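Local coordinates for UPF0311 protein CA_C3321 (Clostridium acetobutylicum ATCC 824, PDB 3G7G) that is of unknown function but folds as a closed antiparallel beta barrel of the DUF3237 family, probably related to the allene oxide cyclase barrels, at residues 17-22 and 75-80; 141-144 and 149-152. All coordinates share one frame; numbering follows the deposited sequence.

Contact 1: residues 17-22 and 75-80; sequences ITITVD and ARYAIR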
ATOM      1  N   ILE A  17      11.073  13.276  17.281  1.00 31.49           N
ATOM      2  CA  ILE A  17       9.778  13.792  17.715  1.00 31.96           C
ATOM      3  C   ILE A  17       9.450  13.126  19.036  1.00 32.45           C
ATOM      4  O   ILE A  17       9.580  11.917  19.152  1.00 32.37           O
ATOM      5  CB  ILE A  17       8.658  13.529  16.688  1.00 31.71           C
ATOM      6  CG1 ILE A  17       9.092  13.976  15.296  1.00 31.99           C
ATOM      7  CG2 ILE A  17       7.386  14.270  17.085  1.00 32.44           C
ATOM      8  CD1 ILE A  17       8.048  13.765  14.206  1.00 30.06           C
ATOM      9  N   THR A  18       9.074  13.919  20.043  1.00 32.90           N
ATOM     10  CA  THR A  18       8.492  13.359  21.257  1.00 33.33           C
ATOM     11  C   THR A  18       6.996  13.608  21.199  1.00 33.26           C
ATOM     12  O   THR A  18       6.566  14.748  21.123  1.00 32.47           O
ATOM     13  CB  THR A  18       9.101  13.965  22.511  1.00 33.63           C
ATOM     14  OG1 THR A  18      10.508  13.772  22.466  1.00 35.10           O
ATOM     15  CG2 THR A  18       8.553  13.288  23.761  1.00 33.10           C
ATOM     16  N   ILE A  19       6.224  12.531  21.220  1.00 33.22           N
ATOM     17  CA  ILE A  19       4.790  12.574  21.030  1.00 33.77           C
ATOM     18  C   ILE A  19       4.032  12.177  22.293  1.00 33.31           C
ATOM     19  O   ILE A  19       4.345  11.170  22.908  1.00 33.75           O
ATOM     20  CB  ILE A  19       4.367  11.562  19.917  1.00 33.72           C
ATOM     21  CG1 ILE A  19       4.863  12.023  18.553  1.00 35.51           C
ATOM     22  CG2 ILE A  19       2.880  11.424  19.858  1.00 33.50           C
ATOM     23  CD1 ILE A  19       4.755  10.961  17.471  1.00 35.71           C
ATOM     24  N   THR A  20       3.005  12.949  22.627  1.00 33.27           N
ATOM     25  CA  THR A  20       2.038  12.596  23.640  1.00 33.75           C
ATOM     26  C   THR A  20       0.833  11.998  22.924  1.00 33.54           C
ATOM     27  O   THR A  20       0.292  12.582  21.996  1.00 32.89           O
ATOM     28  CB  THR A  20       1.607  13.844  24.455  1.00 34.05           C
ATOM     29  OG1 THR A  20       2.766  14.478  25.021  1.00 34.22           O
ATOM     30  CG2 THR A  20       0.652  13.495  25.573  1.00 32.31           C
ATOM     31  N   VAL A  21       0.413  10.824  23.370  1.00 34.16           N
ATOM     32  CA  VAL A  21      -0.751  10.160  22.810  1.00 34.73           C
ATOM     33  C   VAL A  21      -1.870  10.040  23.840  1.00 35.46           C
ATOM     34  O   VAL A  21      -1.617   9.938  25.041  1.00 35.20           O
ATOM     35  CB  VAL A  21      -0.407   8.751  22.297  1.00 34.74           C
ATOM     36  CG1 VAL A  21       0.629   8.817  21.190  1.00 33.24           C
ATOM     37  CG2 VAL A  21       0.060   7.854  23.442  1.00 34.81           C
ATOM     38  N   ASP A  22      -3.112  10.039  23.351  1.00 35.73           N
ATOM     39  CA  ASP A  22      -4.264   9.766  24.200  1.00 35.88           C
ATOM     40  C   ASP A  22      -4.372   8.254  24.494  1.00 36.08           C
ATOM     41  O   ASP A  22      -3.534   7.438  24.064  1.00 35.50           O
ATOM     42  CB  ASP A  22      -5.533  10.297  23.528  1.00 36.27           C
ATOM     43  CG  ASP A  22      -6.545  10.862  24.516  1.00 38.06           C
ATOM     44  OD1 ASP A  22      -6.707  10.297  25.622  1.00 43.08           O
ATOM     45  OD2 ASP A  22      -7.192  11.875  24.175  1.00 39.51           O
ATOM     46  N   ALA A  75       0.954   4.985  11.339  1.00 23.14           N
ATOM     47  CA  ALA A  75       0.587   6.351  11.811  1.00 23.18           C
ATOM     48  C   ALA A  75       0.510   7.376  10.686  1.00 23.09           C
ATOM     49  O   ALA A  75       1.311   7.344   9.770  1.00 24.28           O
ATOM     50  CB  ALA A  75       1.584   6.857  12.923  1.00 22.10           C
ATOM     51  N   ARG A  76      -0.522   8.218  10.700  1.00 22.23           N
ATOM     52  CA  ARG A  76      -0.629   9.301   9.759  1.00 22.63           C
ATOM     53  C   ARG A  76      -0.838  10.558  10.539  1.00 23.49           C
ATOM     54  O   ARG A  76      -1.868  10.701  11.242  1.00 23.35           O
ATOM     55  CB  ARG A  76      -1.823   9.134   8.847  1.00 21.67           C
ATOM     56  CG  ARG A  76      -1.802   7.899   8.018  1.00 22.38           C
ATOM     57  CD  ARG A  76      -3.117   7.771   7.295  1.00 21.49           C
ATOM     58  NE  ARG A  76      -3.017   6.831   6.209  1.00 22.18           N
ATOM     59  CZ  ARG A  76      -4.017   6.471   5.436  1.00 22.38           C
ATOM     60  NH1 ARG A  76      -5.208   6.968   5.639  1.00 23.67           N
ATOM     61  NH2 ARG A  76      -3.813   5.609   4.447  1.00 25.36           N
ATOM     62  N   TYR A  77       0.117  11.471  10.389  1.00 23.65           N
ATOM     63  CA  TYR A  77       0.103  12.757  11.050  1.00 23.51           C
ATOM     64  C   TYR A  77       1.025  13.724  10.310  1.00 23.75           C
ATOM     65  O   TYR A  77       1.640  13.356   9.311  1.00 24.09           O
ATOM     66  CB  TYR A  77       0.516  12.590  12.509  1.00 25.11           C
ATOM     67  CG  TYR A  77       1.886  12.001  12.734  1.00 24.45           C
ATOM     68  CD1 TYR A  77       2.983  12.811  12.990  1.00 27.18           C
ATOM     69  CD2 TYR A  77       2.076  10.634  12.748  1.00 27.18           C
ATOM     70  CE1 TYR A  77       4.235  12.256  13.215  1.00 27.38           C
ATOM     71  CE2 TYR A  77       3.325  10.080  12.941  1.00 26.93           C
ATOM     72  CZ  TYR A  77       4.400  10.888  13.188  1.00 27.24           C
ATOM     73  OH  TYR A  77       5.646  10.312  13.408  1.00 27.76           O
ATOM     74  N   ALA A  78       1.147  14.959  10.808  1.00 24.26           N
ATOM     75  CA  ALA A  78       1.836  16.027  10.105  1.00 23.54           C
ATOM     76  C   ALA A  78       2.515  16.908  11.121  1.00 24.17           C
ATOM     77  O   ALA A  78       2.124  16.972  12.297  1.00 22.59           O
ATOM     78  CB  ALA A  78       0.862  16.856   9.285  1.00 23.83           C
ATOM     79  N   ILE A  79       3.561  17.553  10.664  1.00 23.92           N
ATOM     80  CA  ILE A  79       4.290  18.460  11.513  1.00 24.87           C
ATOM     81  C   ILE A  79       4.366  19.775  10.784  1.00 24.47           C
ATOM     82  O   ILE A  79       4.255  19.827   9.565  1.00 24.14           O
ATOM     83  CB  ILE A  79       5.684  17.939  11.899  1.00 25.19           C
ATOM     84  CG1 ILE A  79       6.571  17.634  10.710  1.00 28.07           C
ATOM     85  CG2 ILE A  79       5.592  16.624  12.657  1.00 26.08           C
ATOM     86  CD1 ILE A  79       7.902  17.059  11.161  1.00 25.35           C
ATOM     87  N   ARG A  80       4.516  20.837  11.558  1.00 24.84           N
ATOM     88  CA  ARG A  80       4.718  22.159  11.064  1.00 24.95           C
ATOM     89  C   ARG A  80       6.008  22.649  11.653  1.00 25.82           C
ATOM     90  O   ARG A  80       6.147  22.687  12.868  1.00 23.76           O
ATOM     91  CB  ARG A  80       3.610  23.050  11.544  1.00 25.46           C
ATOM     92  CG  ARG A  80       3.820  24.512  11.170  1.00 26.55           C
ATOM     93  CD  ARG A  80       2.587  25.058  10.575  1.00 28.62           C
ATOM     94  NE  ARG A  80       2.731  25.027   9.145  1.00 32.43           N
ATOM     95  CZ  ARG A  80       1.804  24.639   8.292  1.00 30.86           C
ATOM     96  NH1 ARG A  80       0.632  24.149   8.697  1.00 31.47           N
ATOM     97  NH2 ARG A  80       2.091  24.682   7.015  1.00 31.96           N
TER
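Ile17 meets both Tyr77 and Ile79 through a single methyl group. Its CD1 lies 4.1 Å from CG2 of Ile79 and 4.2 Å from CE1 of Tyr77, where it sits at the edge of the ring, near the ring plane. The extended outer torsion of Ile17 (chi2 -180°) carries CD1 away from its own strand, to where it touches both partners. In Ile79, CG1 occupies the position between the backbone N and the carbonyl carbon (chi1 58°), and it is the CG2 branch, beside the backbone N, that turns to Ile17. The ring of Tyr77 reaches from strand 71-81 across to strand 11-30 with the phenol end leading. There CD1 of Ile19 packs obliquely against the ring, 4.3 Å from CZ and 4.2 Å from OH. Ala75 CB, on the same strand as Tyr77, lies in the ring plane at another part of the edge. The contact is van der Waals packing, with no polar bond between the two segments: the ring and three methyl groups meet between the strands, and the axes of segments 17-21 and 75-80 come within 11.2 Å at closest and run at 122° to each other. Leu152 and Ile41 also touch Tyr77, and Val55 touches both Ile17 and Ile79. Such packing of inward-pointing side chains between strands that are not sheet neighbours is characteristic of the hydrophobic interior of a closed beta barrel.

Contact 2: residues 141-144 and 149-152; sequences CCAS and NVLL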
ATOM      1  N   CYS A 141      13.167   4.821  11.282  1.00 29.97           N
ATOM      2  CA  CYS A 141      12.816   5.433  12.552  1.00 31.10           C
ATOM      3  C   CYS A 141      12.975   4.430  13.723  1.00 31.50           C
ATOM      4  O   CYS A 141      12.496   3.303  13.670  1.00 29.47           O
ATOM      5  CB  CYS A 141      11.392   5.965  12.423  1.00 31.04           C
ATOM      6  SG  CYS A 141      10.632   6.619  13.880  1.00 35.24           S
ATOM      7  N   CYS A 142      13.724   4.840  14.746  1.00 32.97           N
ATOM      8  CA  CYS A 142      13.880   4.076  15.985  1.00 33.85           C
ATOM      9  C   CYS A 142      13.019   4.706  17.048  1.00 34.30           C
ATOM     10  O   CYS A 142      13.173   5.886  17.334  1.00 33.37           O
ATOM     11  CB  CYS A 142      15.340   4.098  16.449  1.00 34.19           C
ATOM     12  SG  CYS A 142      16.425   3.210  15.309  1.00 34.89           S
ATOM     13  N   ALA A 143      12.119   3.925  17.636  1.00 35.69           N
ATOM     14  CA  ALA A 143      11.153   4.455  18.567  1.00 37.44           C
ATOM     15  C   ALA A 143      11.292   3.746  19.898  1.00 38.84           C
ATOM     16  O   ALA A 143      11.855   2.645  19.962  1.00 38.13           O
ATOM     17  CB  ALA A 143       9.748   4.303  18.030  1.00 37.09           C
ATOM     18  N   SER A 144      10.800   4.401  20.949  1.00 40.99           N
ATOM     19  CA  SER A 144      10.643   3.788  22.286  1.00 43.04           C
ATOM     20  C   SER A 144       9.475   4.364  23.059  1.00 44.59           C
ATOM     21  O   SER A 144       8.877   5.360  22.646  1.00 45.19           O
ATOM     22  CB  SER A 144      11.914   3.971  23.111  1.00 43.09           C
ATOM     23  OG  SER A 144      12.523   5.224  22.843  1.00 45.41           O
ATOM     24  N   ASN A 149       5.392   9.082  26.906  1.00 51.72           N
ATOM     25  CA  ASN A 149       5.508   9.519  25.515  1.00 50.59           C
ATOM     26  C   ASN A 149       5.973   8.402  24.590  1.00 49.51           C
ATOM     27  O   ASN A 149       6.348   7.336  25.061  1.00 49.49           O
ATOM     28  CB  ASN A 149       6.522  10.650  25.426  1.00 51.12           C
ATOM     29  CG  ASN A 149       6.022  11.907  26.063  1.00 52.97           C
ATOM     30  OD1 ASN A 149       4.939  12.400  25.709  1.00 54.92           O
ATOM     31  ND2 ASN A 149       6.773  12.424  27.040  1.00 54.53           N
ATOM     32  N   VAL A 150       5.959   8.649  23.277  1.00 47.41           N
ATOM     33  CA  VAL A 150       6.809   7.871  22.378  1.00 45.58           C
ATOM     34  C   VAL A 150       7.883   8.798  21.818  1.00 43.53           C
ATOM     35  O   VAL A 150       7.594   9.916  21.418  1.00 43.15           O
ATOM     36  CB  VAL A 150       6.018   7.087  21.299  1.00 45.85           C
ATOM     37  CG1 VAL A 150       5.037   7.959  20.557  1.00 47.03           C
ATOM     38  CG2 VAL A 150       6.968   6.378  20.318  1.00 45.71           C
ATOM     39  N   LEU A 151       9.130   8.348  21.884  1.00 41.57           N
ATOM     40  CA  LEU A 151      10.283   9.071  21.345  1.00 40.25           C
ATOM     41  C   LEU A 151      10.605   8.441  20.007  1.00 38.46           C
ATOM     42  O   LEU A 151      10.836   7.240  19.938  1.00 37.89           O
ATOM     43  CB  LEU A 151      11.503   8.947  22.275  1.00 40.24           C
ATOM     44  CG  LEU A 151      12.807   9.620  21.807  1.00 41.69           C
ATOM     45  CD1 LEU A 151      12.604  11.132  21.596  1.00 41.50           C
ATOM     46  CD2 LEU A 151      14.021   9.367  22.773  1.00 41.25           C
ATOM     47  N   LEU A 152      10.595   9.244  18.951  1.00 36.41           N
ATOM     48  CA  LEU A 152      10.958   8.790  17.617  1.00 35.36           C
ATOM     49  C   LEU A 152      12.210   9.491  17.182  1.00 34.01           C
ATOM     50  O   LEU A 152      12.269  10.698  17.244  1.00 34.87           O
ATOM     51  CB  LEU A 152       9.849   9.125  16.634  1.00 35.50           C
ATOM     52  CG  LEU A 152       8.458   8.644  17.016  1.00 35.99           C
ATOM     53  CD1 LEU A 152       7.421   9.436  16.214  1.00 33.95           C
ATOM     54  CD2 LEU A 152       8.376   7.142  16.789  1.00 36.05           C
TER
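Leu152 and Ala143 face each other as a non-hydrogen-bonded antiparallel pair, and one branch of the leucine reaches across to strand 139-144. Its CB starts 3.8 Å from SG of Cys141. CG then takes the place beside the backbone N (chi1 -53°), from which CD2 turns back across the pair, 3.7 Å from the same sulfur and 3.4 Å from CB of Ala143, a tighter fit than ordinary carbon contact. The other methyl, CD1, turns to Ile19 on strand 11-30. On the opposite face of the sheet, Ser144 OG lies 3.9 Å from Leu151 CB. These two residues form the hydrogen-bonded pair: Ser144 N donates to Leu151 O (3.0 Å) and Leu151 N to Ser144 O (3.1 Å). Ser144 O also receives a CA-H contact from Val150. The two segments are the facing ends of a beta hairpin, strands 139-144 and 150-157. Strand 117-126 flanks it through Thr120 and Phe118, whose backbones hydrogen-bond to those of Cys141 and Ala143, and strand 11-30 lies along its other side, bonded through the backbones of Ile17 and Ile19; Cys142 packs on Met9 of a third subunit.

Overall arrangement
Both contacts belong to the same barrel but differ in kind. Contact 1 spans the interior between strands that are not neighbours in the sheet, and all its touching residues are buried. Contact 2 joins adjacent strands of a hairpin and is only partly buried: main-chain hydrogen bonds supply its register, with side chains divided between the inner and outer faces. The backbone pairing of strand 11-30 with strand 150-157 joins the two contacts, and the apolar core of contact 1 continues into the inner face of contact 2, where Ala143 and Leu152 lie. Their centres lie about 11 Å apart.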